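Local atomic coordinates of putative transcriptional regulator (Clostridium difficile, PDB entry 3QI7), a protein that is of unknown function but has a periplasmic-binding-protein-like fold, and is probably a lipoprotein that binds a small ligand such as a sugar. Residues A156-Y162 with D226-V232; A148-K152 with T183-L189; I216-V220 with K243-Y249; R143-L147 with A252-P257; Q193-P197 with F211-D215. All blocks are in the same frame, centred on the assembly; numbering follows the deposited sequence. Where two conformers were deposited one is given.

Contact 1 of 5, residues A156-Y162 with D226-V232; sequences AKAFIHY and DINVFGV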
# COMPACT_ATOMS: atom_id res chain seq x y z
N ALA A 156 18.72 14.13 -7.07
CA ALA A 156 17.91 14.70 -8.18
C ALA A 156 18.12 16.22 -8.38
O ALA A 156 18.04 17.01 -7.42
CB ALA A 156 16.45 14.42 -7.97
N LYS A 157 18.34 16.62 -9.63
CA LYS A 157 18.47 18.03 -9.96
C LYS A 157 17.20 18.58 -10.60
O LYS A 157 17.09 19.79 -10.83
CB LYS A 157 19.70 18.26 -10.85
CG LYS A 157 21.02 18.00 -10.13
CD LYS A 157 21.08 18.71 -8.80
CE LYS A 157 22.54 18.93 -8.34
NZ LYS A 157 22.64 19.13 -6.86
N ALA A 158 16.24 17.69 -10.90
CA ALA A 158 14.87 18.07 -11.29
C ALA A 158 13.97 16.88 -10.93
O ALA A 158 14.46 15.76 -10.77
CB ALA A 158 14.78 18.40 -12.82
N PHE A 159 12.67 17.14 -10.78
CA PHE A 159 11.66 16.11 -10.59
C PHE A 159 10.64 16.24 -11.72
O PHE A 159 9.98 17.29 -11.84
CB PHE A 159 10.96 16.32 -9.25
CG PHE A 159 10.00 15.22 -8.85
CD1 PHE A 159 8.76 15.04 -9.50
CD2 PHE A 159 10.29 14.42 -7.73
CE1 PHE A 159 7.91 14.06 -9.07
CE2 PHE A 159 9.42 13.41 -7.33
CZ PHE A 159 8.23 13.26 -7.99
N ILE A 160 10.53 15.21 -12.55
CA ILE A 160 9.56 15.20 -13.68
C ILE A 160 8.33 14.38 -13.24
O ILE A 160 8.48 13.23 -12.83
CB ILE A 160 10.17 14.63 -15.00
CG1 ILE A 160 11.63 15.08 -15.19
CG2 ILE A 160 9.33 15.07 -16.23
CD1 ILE A 160 11.91 16.63 -15.23
N HIS A 161 7.13 14.99 -13.25
CA HIS A 161 5.86 14.34 -12.90
C HIS A 161 4.98 14.16 -14.13
O HIS A 161 4.71 15.15 -14.84
CB HIS A 161 5.11 15.24 -11.91
CG HIS A 161 3.85 14.64 -11.37
ND1 HIS A 161 2.65 14.65 -12.07
CD2 HIS A 161 3.58 14.07 -10.17
CE1 HIS A 161 1.72 14.08 -11.32
NE2 HIS A 161 2.25 13.72 -10.17
N TYR A 162 4.60 12.90 -14.41
CA TYR A 162 3.81 12.53 -15.60
C TYR A 162 2.45 11.97 -15.15
O TYR A 162 2.38 11.06 -14.34
CB TYR A 162 4.55 11.44 -16.42
CG TYR A 162 5.77 11.90 -17.16
CD1 TYR A 162 5.66 12.69 -18.27
CD2 TYR A 162 7.05 11.50 -16.77
CE1 TYR A 162 6.78 13.12 -18.96
CE2 TYR A 162 8.17 11.91 -17.45
CZ TYR A 162 8.03 12.73 -18.55
OH TYR A 162 9.16 13.13 -19.23
N ASP A 226 20.88 13.23 -13.85
CA ASP A 226 20.52 13.25 -12.43
C ASP A 226 19.21 13.99 -12.20
O ASP A 226 19.17 15.07 -11.58
CB ASP A 226 21.62 13.83 -11.55
CG ASP A 226 22.90 13.00 -11.58
OD1 ASP A 226 22.84 11.79 -11.84
OD2 ASP A 226 23.97 13.57 -11.31
N ILE A 227 18.14 13.36 -12.68
CA ILE A 227 16.77 13.82 -12.44
C ILE A 227 15.98 12.63 -11.95
O ILE A 227 16.32 11.49 -12.27
CB ILE A 227 16.13 14.42 -13.72
CG1 ILE A 227 15.97 13.35 -14.84
CG2 ILE A 227 17.00 15.60 -14.21
CD1 ILE A 227 15.50 13.88 -16.23
N ASN A 228 14.93 12.90 -11.18
CA ASN A 228 13.96 11.87 -10.80
C ASN A 228 12.76 11.89 -11.73
O ASN A 228 12.18 12.96 -11.97
CB ASN A 228 13.47 12.04 -9.37
CG ASN A 228 12.61 10.86 -8.91
OD1 ASN A 228 13.13 9.77 -8.77
ND2 ASN A 228 11.29 11.07 -8.76
N VAL A 229 12.36 10.71 -12.21
CA VAL A 229 11.19 10.64 -13.08
C VAL A 229 10.10 9.83 -12.35
O VAL A 229 10.35 8.76 -11.79
CB VAL A 229 11.54 10.02 -14.45
CG1 VAL A 229 10.25 9.82 -15.33
CG2 VAL A 229 12.59 10.86 -15.19
N PHE A 230 8.88 10.35 -12.37
CA PHE A 230 7.79 9.72 -11.66
C PHE A 230 6.53 9.70 -12.49
O PHE A 230 6.17 10.73 -13.06
CB PHE A 230 7.50 10.53 -10.41
CG PHE A 230 6.35 10.02 -9.58
CD1 PHE A 230 6.48 8.85 -8.83
CD2 PHE A 230 5.16 10.71 -9.52
CE1 PHE A 230 5.45 8.39 -8.03
CE2 PHE A 230 4.10 10.23 -8.75
CZ PHE A 230 4.25 9.06 -8.00
N GLY A 231 5.83 8.57 -12.47
CA GLY A 231 4.51 8.43 -13.11
C GLY A 231 3.47 7.89 -12.14
O GLY A 231 3.79 7.48 -11.00
N VAL A 232 2.22 7.86 -12.60
CA VAL A 232 1.09 7.71 -11.69
C VAL A 232 0.34 6.39 -11.81
O VAL A 232 -0.61 6.18 -11.07
CB VAL A 232 0.14 8.94 -11.73
CG1 VAL A 232 0.90 10.25 -11.48
CG2 VAL A 232 -0.65 9.00 -13.06
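Phe230, Asn228 and Tyr162 give up the most surface where these two strands run side by side at 15°. Phe230 N donates to Ile160 O (2.9 Å) and Phe230 O accepts from Tyr162 N (3.0 Å). Its ring meets His161 obliquely on one face, His161 CD2 to Phe230 CD2 at 3.8 Å. Asn228 continues the ladder, N to Ala158 O at 2.9 Å and O from Ile160 N at 2.8 Å. The strands belong to a three-stranded parallel sheet of order 2-1-3, flanked by helices as in a Rossmann-like domain. A neutral amide suits buried position 228: Asn228 OD1 accepts from Ala252 N, while its other end lies against the Phe159 ring, Asn228 ND2 to Phe159 CE2 3.3 Å. Tyr162 packs on the other face, Tyr162 CE2 3.6 Å from Val229 CG1, its hydroxyl hydrogen-bonded to Asp215. Aromatic rings fill the buried layers between sheet and helices: Phe230 packs on Leu147 of helix 140-153, Tyr162 on Ile216 of helix 203-223.

Contact 2 of 5, residues A148-K152 with T183-L189; sequences AERSK and TCKNIGL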
# COMPACT_ATOMS: atom_id res chain seq x y z
N ALA A 148 9.28 13.66 -2.73
CA ALA A 148 10.12 14.83 -3.10
C ALA A 148 11.44 14.81 -2.32
O ALA A 148 12.53 14.98 -2.90
CB ALA A 148 9.33 16.14 -2.83
N GLU A 149 11.36 14.58 -1.01
CA GLU A 149 12.57 14.56 -0.17
C GLU A 149 13.51 13.41 -0.57
O GLU A 149 14.71 13.63 -0.76
CB GLU A 149 12.20 14.47 1.31
CG GLU A 149 11.46 15.71 1.79
CD GLU A 149 11.01 15.57 3.23
OE1 GLU A 149 11.29 14.53 3.83
OE2 GLU A 149 10.37 16.52 3.76
N ARG A 150 12.95 12.22 -0.76
CA ARG A 150 13.77 11.05 -1.08
C ARG A 150 14.42 11.19 -2.45
O ARG A 150 15.57 10.74 -2.63
CB ARG A 150 12.97 9.73 -0.95
CG ARG A 150 12.73 9.34 0.52
CD ARG A 150 11.86 8.06 0.75
NE ARG A 150 11.58 7.92 2.18
CZ ARG A 150 10.83 6.99 2.75
NH1 ARG A 150 10.29 5.99 2.04
NH2 ARG A 150 10.63 7.04 4.05
N SER A 151 13.71 11.81 -3.40
CA SER A 151 14.29 12.23 -4.67
C SER A 151 15.52 13.16 -4.51
O SER A 151 16.60 12.93 -5.12
CB SER A 151 13.20 12.94 -5.54
OG SER A 151 12.17 12.03 -5.89
N LYS A 152 15.35 14.21 -3.68
CA LYS A 152 16.43 15.16 -3.36
C LYS A 152 17.65 14.40 -2.78
O LYS A 152 18.77 14.61 -3.23
CB LYS A 152 15.95 16.25 -2.36
CG LYS A 152 16.96 17.39 -2.08
CD LYS A 152 16.92 18.48 -3.14
CE LYS A 152 18.00 19.51 -2.97
NZ LYS A 152 17.61 20.74 -3.71
N THR A 183 6.63 20.87 -1.81
CA THR A 183 7.83 20.36 -1.17
C THR A 183 9.07 20.66 -2.03
O THR A 183 10.08 21.17 -1.49
CB THR A 183 7.74 18.87 -0.80
OG1 THR A 183 6.62 18.64 0.08
CG2 THR A 183 9.04 18.42 -0.07
N CYS A 184 9.02 20.34 -3.32
CA CYS A 184 10.11 20.67 -4.24
C CYS A 184 10.51 22.16 -4.17
O CYS A 184 11.68 22.50 -4.21
CB CYS A 184 9.76 20.30 -5.69
SG CYS A 184 9.87 18.56 -6.07
N LYS A 185 9.51 23.04 -4.06
CA LYS A 185 9.76 24.47 -3.91
C LYS A 185 10.53 24.78 -2.62
O LYS A 185 11.49 25.57 -2.65
CB LYS A 185 8.46 25.29 -3.93
CG LYS A 185 8.71 26.81 -4.09
CD LYS A 185 8.14 27.66 -2.91
CE LYS A 185 6.76 28.27 -3.21
NZ LYS A 185 6.81 29.67 -3.76
N ASN A 186 10.13 24.16 -1.51
CA ASN A 186 10.78 24.40 -0.24
C ASN A 186 12.23 23.90 -0.18
O ASN A 186 13.05 24.49 0.54
CB ASN A 186 10.01 23.73 0.91
CG ASN A 186 8.67 24.40 1.21
OD1 ASN A 186 8.50 25.57 0.95
ND2 ASN A 186 7.73 23.64 1.77
N ILE A 187 12.55 22.84 -0.93
CA ILE A 187 13.86 22.20 -0.87
C ILE A 187 14.73 22.48 -2.11
O ILE A 187 15.74 21.82 -2.34
CB ILE A 187 13.72 20.68 -0.59
CG1 ILE A 187 13.11 19.91 -1.77
CG2 ILE A 187 12.87 20.49 0.66
CD1 ILE A 187 13.03 18.39 -1.61
N GLY A 188 14.30 23.42 -2.93
CA GLY A 188 15.12 23.85 -4.06
C GLY A 188 15.31 22.80 -5.12
O GLY A 188 16.36 22.74 -5.73
N LEU A 189 14.29 21.97 -5.33
CA LEU A 189 14.32 20.97 -6.40
C LEU A 189 13.41 21.42 -7.55
O LEU A 189 12.19 21.43 -7.42
CB LEU A 189 13.82 19.61 -5.89
CG LEU A 189 13.76 18.40 -6.84
CD1 LEU A 189 15.04 18.28 -7.69
CD2 LEU A 189 13.51 17.13 -6.03
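Ala148 faces the end of helix 171-186 and its methyl group permits a close approach, with CA atoms of Ala148 and Cys184 6.0 Å apart. Its CB lies 3.6 Å from Thr183 CG2 and 4.1 Å from Cys184 SG, so the threonine presents its methyl to this neighbour while its hydroxyl is bonded to Met179 O. Glu149 adds the aliphatic part of its chain, CG 4.1 Å from Thr183 CG2; its carboxylate pairs with Lys145. A helix packs here on the C-terminal end of another and on the turn that follows it, on one side of the three-stranded parallel sheet: helices 140-153 and 171-186 precede and follow the central strand 159-164, in alternating alpha/beta manner. Ser151 is small enough to let Leu189 come close, its CB 4.2 Å from Leu189 CD2. Lys152 buries the most surface. Its CB meets Ile187 CD1 at 3.7 Å, and the long chain then carries NZ to Ile187 O, a hydrogen bond of 2.6 Å. That carbonyl belongs to the first residue to leave helical geometry, and Gly188, which follows with positive phi, suits the turn that leads to Leu189.

Contact 3 of 5, residues I216-V220 with K243-Y249; sequences IEKQV and KALELKY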
# COMPACT_ATOMS: atom_id res chain seq x y z
N ILE A 216 10.92 12.04 -21.91
CA ILE A 216 12.02 11.66 -21.02
C ILE A 216 13.36 11.94 -21.67
O ILE A 216 14.20 12.59 -21.06
CB ILE A 216 11.90 10.18 -20.55
CG1 ILE A 216 10.66 10.03 -19.66
CG2 ILE A 216 13.17 9.73 -19.80
CD1 ILE A 216 10.25 8.62 -19.40
N GLU A 217 13.57 11.50 -22.90
CA GLU A 217 14.79 11.89 -23.61
C GLU A 217 15.04 13.41 -23.57
O GLU A 217 16.16 13.86 -23.33
CB GLU A 217 14.74 11.42 -25.07
CG GLU A 217 14.83 9.91 -25.18
CD GLU A 217 14.78 9.44 -26.62
OE1 GLU A 217 15.23 10.20 -27.51
OE2 GLU A 217 14.30 8.30 -26.84
N LYS A 218 13.98 14.19 -23.75
CA LYS A 218 14.08 15.65 -23.73
C LYS A 218 14.51 16.20 -22.39
O LYS A 218 15.33 17.13 -22.32
CB LYS A 218 12.76 16.30 -24.20
CG LYS A 218 12.52 16.08 -25.69
CD LYS A 218 11.53 17.07 -26.30
CE LYS A 218 10.08 16.74 -25.97
NZ LYS A 218 9.17 17.45 -26.91
N GLN A 219 13.96 15.61 -21.33
CA GLN A 219 14.22 16.08 -19.98
C GLN A 219 15.67 15.78 -19.57
O GLN A 219 16.31 16.60 -18.91
CB GLN A 219 13.22 15.50 -18.98
CG GLN A 219 11.72 15.78 -19.30
CD GLN A 219 11.33 17.25 -19.29
OE1 GLN A 219 12.10 18.10 -18.85
NE2 GLN A 219 10.11 17.54 -19.77
N VAL A 220 16.19 14.63 -20.00
CA VAL A 220 17.60 14.27 -19.78
C VAL A 220 18.57 15.18 -20.55
O VAL A 220 19.62 15.56 -20.05
CB VAL A 220 17.86 12.75 -20.11
CG1 VAL A 220 19.36 12.40 -20.07
CG2 VAL A 220 17.07 11.86 -19.15
N LYS A 243 13.18 2.78 -19.54
CA LYS A 243 14.03 3.86 -20.08
C LYS A 243 15.18 4.25 -19.12
O LYS A 243 16.28 4.64 -19.58
CB LYS A 243 13.18 5.08 -20.48
CG LYS A 243 13.87 6.15 -21.28
CD LYS A 243 14.19 5.67 -22.67
CE LYS A 243 14.05 6.75 -23.69
NZ LYS A 243 14.57 6.23 -24.99
N ALA A 244 14.94 4.16 -17.81
CA ALA A 244 15.96 4.43 -16.78
C ALA A 244 17.19 3.54 -16.95
O ALA A 244 18.31 3.98 -16.68
CB ALA A 244 15.39 4.22 -15.37
N LEU A 245 16.99 2.30 -17.38
CA LEU A 245 18.11 1.37 -17.61
C LEU A 245 19.04 1.89 -18.73
O LEU A 245 20.25 1.67 -18.68
CB LEU A 245 17.61 -0.06 -17.92
CG LEU A 245 16.89 -0.76 -16.75
CD1 LEU A 245 16.60 -2.23 -17.08
CD2 LEU A 245 17.64 -0.68 -15.40
N GLU A 246 18.46 2.58 -19.70
CA GLU A 246 19.20 3.13 -20.84
C GLU A 246 19.84 4.48 -20.51
O GLU A 246 21.02 4.70 -20.78
CB GLU A 246 18.23 3.27 -22.03
CG GLU A 246 18.85 3.76 -23.36
CD GLU A 246 17.82 4.44 -24.27
OE1 GLU A 246 16.66 3.96 -24.31
OE2 GLU A 246 18.15 5.45 -24.91
N LEU A 247 19.09 5.39 -19.91
CA LEU A 247 19.56 6.79 -19.71
C LEU A 247 20.15 7.05 -18.31
O LEU A 247 20.80 8.08 -18.07
CB LEU A 247 18.42 7.78 -19.99
CG LEU A 247 17.91 7.93 -21.43
CD1 LEU A 247 16.80 9.01 -21.50
CD2 LEU A 247 19.03 8.28 -22.40
N LYS A 248 19.87 6.14 -17.38
CA LYS A 248 20.54 6.03 -16.09
C LYS A 248 20.19 7.17 -15.17
O LYS A 248 21.02 7.68 -14.42
CB LYS A 248 22.05 5.87 -16.24
CG LYS A 248 22.45 4.72 -17.17
CD LYS A 248 23.31 3.72 -16.44
CE LYS A 248 24.04 2.80 -17.41
NZ LYS A 248 23.16 1.69 -17.84
N TYR A 249 18.91 7.53 -15.21
CA TYR A 249 18.39 8.57 -14.35
C TYR A 249 17.91 7.95 -13.05
O TYR A 249 18.23 6.79 -12.77
CB TYR A 249 17.31 9.40 -15.09
CG TYR A 249 16.18 8.65 -15.76
CD1 TYR A 249 15.13 8.11 -15.03
CD2 TYR A 249 16.12 8.54 -17.14
CE1 TYR A 249 14.04 7.47 -15.66
CE2 TYR A 249 15.06 7.89 -17.78
CZ TYR A 249 14.04 7.35 -17.05
OH TYR A 249 13.01 6.73 -17.72
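Two helices that cover the same face of the three-stranded parallel sheet meet here, one before strand 228-231 and the other after it, so that helix 203-223, the strand and helix 234-247 make consecutive elements of an alternating alpha/beta fold. The short segments run in roughly the same direction, at 33°, with axes 11.6 Å apart. At that spacing the backbones do not meet, and branched side chains and an aromatic ring fill the space between the helices. Leu247 CD1 reaches Val220 CG2 at 3.7 Å and Ile216 CG2 at 4.1 Å. Tyr249, just beyond the helix, comes between the helices and the sheet: its CE2 lies 3.3 Å from Ile216 CG2 and its CD2 4.0 Å from Val220 CG2, while its hydroxyl is bonded to Ile240 O. Lys248, with positive phi, ends the helix and lets Tyr249 turn back toward helix 203-223.

The polar interactions involve chains long enough to meet beyond the apolar layer. Lys243 first packs its methylene CG 3.9 Å from Ile216 CG2, then extends its ammonium group to two carboxylates, one from each helix. Together they form a salt-bridge network, in which Lys243 NZ donates to Glu217 OE2 at 2.8 Å and to Glu246 OE1 at 3.2 Å.

Contact 4 of 5, residues R143-L147 with A252-P257; sequences RGKVL and AEQSNP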
# COMPACT_ATOMS: atom_id res chain seq x y z
N ARG A 143 2.70 11.34 1.37
CA ARG A 143 3.43 10.59 0.31
C ARG A 143 4.19 11.53 -0.62
O ARG A 143 5.36 11.28 -0.96
CB ARG A 143 2.48 9.70 -0.48
CG ARG A 143 3.04 9.10 -1.77
CD ARG A 143 3.82 7.82 -1.48
NE ARG A 143 4.62 7.41 -2.65
CZ ARG A 143 4.13 6.85 -3.75
NH1 ARG A 143 2.83 6.60 -3.87
NH2 ARG A 143 4.96 6.52 -4.75
N GLY A 144 3.52 12.60 -1.05
CA GLY A 144 4.14 13.59 -1.94
C GLY A 144 5.39 14.22 -1.33
O GLY A 144 6.42 14.35 -2.00
N LYS A 145 5.26 14.65 -0.09
CA LYS A 145 6.33 15.30 0.62
C LYS A 145 7.54 14.37 0.68
O LYS A 145 8.65 14.78 0.36
CB LYS A 145 5.87 15.68 2.02
CG LYS A 145 6.92 16.36 2.93
CD LYS A 145 6.30 16.76 4.33
CE LYS A 145 7.32 17.44 5.24
NZ LYS A 145 8.30 16.45 5.72
N VAL A 146 7.30 13.11 1.04
CA VAL A 146 8.39 12.16 1.29
C VAL A 146 9.05 11.75 -0.02
O VAL A 146 10.27 11.60 -0.11
CB VAL A 146 7.89 10.93 2.11
CG1 VAL A 146 8.97 9.82 2.17
CG2 VAL A 146 7.40 11.35 3.56
N LEU A 147 8.25 11.60 -1.06
CA LEU A 147 8.79 11.27 -2.41
C LEU A 147 9.70 12.42 -2.93
O LEU A 147 10.75 12.18 -3.53
CB LEU A 147 7.65 10.99 -3.36
CG LEU A 147 7.97 10.81 -4.85
CD1 LEU A 147 8.97 9.67 -5.10
CD2 LEU A 147 6.63 10.60 -5.61
N ALA A 252 13.00 7.25 -7.87
CA ALA A 252 12.97 7.10 -6.41
C ALA A 252 11.85 6.13 -5.99
O ALA A 252 12.04 5.31 -5.08
CB ALA A 252 12.80 8.45 -5.75
N GLU A 253 10.70 6.23 -6.67
CA GLU A 253 9.53 5.37 -6.43
C GLU A 253 8.64 5.13 -7.66
O GLU A 253 8.38 6.02 -8.47
CB GLU A 253 8.64 5.99 -5.31
CG GLU A 253 9.33 6.21 -3.99
CD GLU A 253 8.40 6.74 -2.90
OE1 GLU A 253 7.35 7.27 -3.27
OE2 GLU A 253 8.73 6.64 -1.70
N GLN A 254 8.08 3.92 -7.75
CA GLN A 254 6.93 3.65 -8.63
C GLN A 254 5.72 4.47 -8.13
O GLN A 254 5.68 4.90 -6.97
CB GLN A 254 6.55 2.19 -8.56
CG GLN A 254 7.64 1.19 -9.06
CD GLN A 254 7.62 -0.12 -8.29
OE1 GLN A 254 8.11 -0.19 -7.16
NE2 GLN A 254 7.01 -1.14 -8.89
N SER A 255 4.72 4.60 -9.00
CA SER A 255 3.41 5.13 -8.64
C SER A 255 2.99 4.66 -7.24
O SER A 255 2.62 5.46 -6.37
CB SER A 255 2.39 4.74 -9.72
OG SER A 255 2.32 3.35 -9.97
N ASN A 256 3.07 3.35 -7.04
CA ASN A 256 2.97 2.73 -5.73
C ASN A 256 4.10 1.72 -5.58
O ASN A 256 4.13 0.77 -6.33
CB ASN A 256 1.63 2.04 -5.57
CG ASN A 256 0.51 3.02 -5.39
OD1 ASN A 256 0.40 3.66 -4.34
ND2 ASN A 256 -0.26 3.22 -6.44
N PRO A 257 5.04 1.95 -4.64
CA PRO A 257 6.17 1.02 -4.50
C PRO A 257 5.76 -0.44 -4.30
O PRO A 257 4.92 -0.74 -3.46
CB PRO A 257 6.90 1.54 -3.27
CG PRO A 257 6.61 3.02 -3.27
CD PRO A 257 5.16 3.09 -3.71
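Arg143 spends its guanidinium on the loop 252-257, where three successive residues offer it oxygens near its plane. Its NE donates to Glu253 OE1 at 2.8 Å and its NH2 to the same Glu253 OE1 at 2.9 Å, so a single carboxylate oxygen takes a forked salt bridge. Ser255 O accepts from Arg143 NH1 at 2.8 Å and from Arg143 NH2 at 3.0 Å, and a weak bond joins Arg143 NH2 to Gln254 O at 2.8 Å. Arginine suits the position because one guanidinium can donate several times to the carbonyls of an irregular loop. Pro257 covers one guanidinium face, its CD 3.6 Å from Arg143 NH2. A turn later, Leu147 CD1 makes apolar contact with Ala252 CB at 4.1 Å; Leu147 CD1 also lies 3.4 Å from Glu253 OE1, flanking the salt bridge. Arg143 thus ties helix 140-153, which precedes the central strand 159-164, to the segment after helix 234-247 in this periplasmic-binding-protein-like fold. The contact is buried, its centre about 11 Å from the centre of the chain. Phe230 of strand 228-231 touches Arg143 and Leu147, and Ile180 of helix 171-186 packs on Leu147.

Contact 5 of 5, residues Q193-P197 with F211-D215; sequences QVNTP and FLNED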
# COMPACT_ATOMS: atom_id res chain seq x y z
N GLN A 193 6.02 19.66 -14.44
CA GLN A 193 4.79 18.87 -14.64
C GLN A 193 4.49 18.71 -16.12
O GLN A 193 4.42 19.68 -16.86
CB GLN A 193 3.59 19.51 -13.92
CG GLN A 193 2.27 18.89 -14.29
CD GLN A 193 1.12 19.54 -13.59
OE1 GLN A 193 1.33 20.32 -12.68
NE2 GLN A 193 -0.10 19.26 -14.04
N VAL A 194 4.31 17.46 -16.54
CA VAL A 194 4.06 17.13 -17.93
C VAL A 194 2.79 16.32 -18.05
O VAL A 194 2.65 15.24 -17.43
CB VAL A 194 5.22 16.35 -18.54
CG1 VAL A 194 4.97 16.10 -20.07
CG2 VAL A 194 6.52 17.10 -18.33
N ASN A 195 1.86 16.87 -18.84
CA ASN A 195 0.60 16.21 -19.18
C ASN A 195 0.76 15.17 -20.28
O ASN A 195 1.18 15.48 -21.42
CB ASN A 195 -0.48 17.22 -19.60
CG ASN A 195 -1.01 18.09 -18.43
OD1 ASN A 195 -0.67 17.90 -17.25
ND2 ASN A 195 -1.87 19.06 -18.78
N THR A 196 0.43 13.94 -19.91
CA THR A 196 0.42 12.78 -20.81
C THR A 196 -0.99 12.64 -21.44
O THR A 196 -1.99 13.09 -20.85
CB THR A 196 0.76 11.48 -20.04
OG1 THR A 196 -0.17 11.27 -18.97
CG2 THR A 196 2.15 11.54 -19.44
N PRO A 197 -1.07 12.01 -22.63
CA PRO A 197 -2.38 11.78 -23.28
C PRO A 197 -3.34 10.95 -22.41
O PRO A 197 -2.93 9.96 -21.79
CB PRO A 197 -2.02 11.01 -24.56
CG PRO A 197 -0.60 11.37 -24.84
CD PRO A 197 0.05 11.59 -23.49
N PHE A 211 4.85 8.96 -26.20
CA PHE A 211 4.93 10.28 -25.62
C PHE A 211 5.99 10.31 -24.50
O PHE A 211 6.88 11.22 -24.46
CB PHE A 211 3.56 10.73 -25.09
CG PHE A 211 3.59 12.09 -24.44
CD1 PHE A 211 3.93 12.23 -23.11
CD2 PHE A 211 3.30 13.24 -25.19
CE1 PHE A 211 3.98 13.48 -22.52
CE2 PHE A 211 3.35 14.49 -24.60
CZ PHE A 211 3.70 14.62 -23.28
N LEU A 212 5.89 9.34 -23.59
CA LEU A 212 6.82 9.28 -22.46
C LEU A 212 8.26 9.10 -22.91
O LEU A 212 9.14 9.85 -22.46
CB LEU A 212 6.43 8.21 -21.44
CG LEU A 212 5.22 8.47 -20.56
CD1 LEU A 212 4.83 7.13 -19.91
CD2 LEU A 212 5.50 9.55 -19.50
N ASN A 213 8.50 8.17 -23.82
CA ASN A 213 9.84 7.94 -24.30
C ASN A 213 10.48 9.20 -24.88
O ASN A 213 11.64 9.52 -24.56
CB ASN A 213 9.90 6.74 -25.24
CG ASN A 213 9.81 5.42 -24.48
OD1 ASN A 213 10.42 5.28 -23.41
ND2 ASN A 213 9.06 4.46 -25.00
N GLU A 214 9.72 9.91 -25.70
CA GLU A 214 10.26 11.12 -26.32
C GLU A 214 10.45 12.23 -25.30
O GLU A 214 11.48 12.91 -25.34
CB GLU A 214 9.38 11.58 -27.49
CG GLU A 214 9.36 10.57 -28.61
CD GLU A 214 10.74 10.28 -29.18
OE1 GLU A 214 11.49 11.24 -29.46
OE2 GLU A 214 11.06 9.08 -29.35
N ASP A 215 9.52 12.40 -24.37
CA ASP A 215 9.63 13.49 -23.39
C ASP A 215 10.80 13.27 -22.40
O ASP A 215 11.60 14.20 -22.12
CB ASP A 215 8.34 13.69 -22.64
CG ASP A 215 8.29 15.05 -21.95
OD1 ASP A 215 8.06 16.05 -22.67
OD2 ASP A 215 8.54 15.10 -20.72
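This is strand-on-helix packing at an edge of the three-stranded parallel sheet, where helix 203-223 returns across the outermost strand 191-196 that it follows in the chain. The segments run nearly antiparallel, at 151°, with axes 10.1 Å apart, as in the strand-then-helix half of a beta-alpha-beta unit. Phe211 has the most covered surface. Pro197 CD sits over its ring face in a CH-pi contact, 4.0 Å from the ring centroid, Val194 CG1 meets the ring edge at Phe211 CE1, 3.7 Å away, and Asn195 O approaches Phe211 CZ at 3.2 Å. Thr196 turns its methyl to the helix, CG2 3.9 Å from Leu212 CD2. One turn beyond Phe211, Asp215 OD2 is 3.7 Å from Val194 CG2. The hold between the segments rests mainly on shape and apolar surface: a flat ring, a rigid proline and a beta-branched valine fit without conventional hydrogen bonds, while the Asp215 carboxylate is bonded to Tyr162 of the central strand and Gln219 of its own helix.

Overall arrangement
Contact 1 ties the central strand of the three-stranded sheet to one edge strand, and the other contacts gather round it, their centres 10 to 12 Å away. Contacts 2 and 4 share helix 140-153 on the Phe159 and Phe230 side; contacts 3 and 5 share helix 203-223 on the Tyr162 side. Among the polar links, probable hydrogen bonds run from Asn228 OD1 to Ala252 N (2.7 Å, contacts 1 and 4), Tyr162 OH to Asp215 OD2 (2.5 Å, contacts 1 and 5) and Ala156 N to Ser151 O (3.1 Å, contacts 1 and 2). Contact 4 lies nearest the chain's centre, and so probably closest to the interdomain cleft where relatives bind ligands; no contact is known to bind one here.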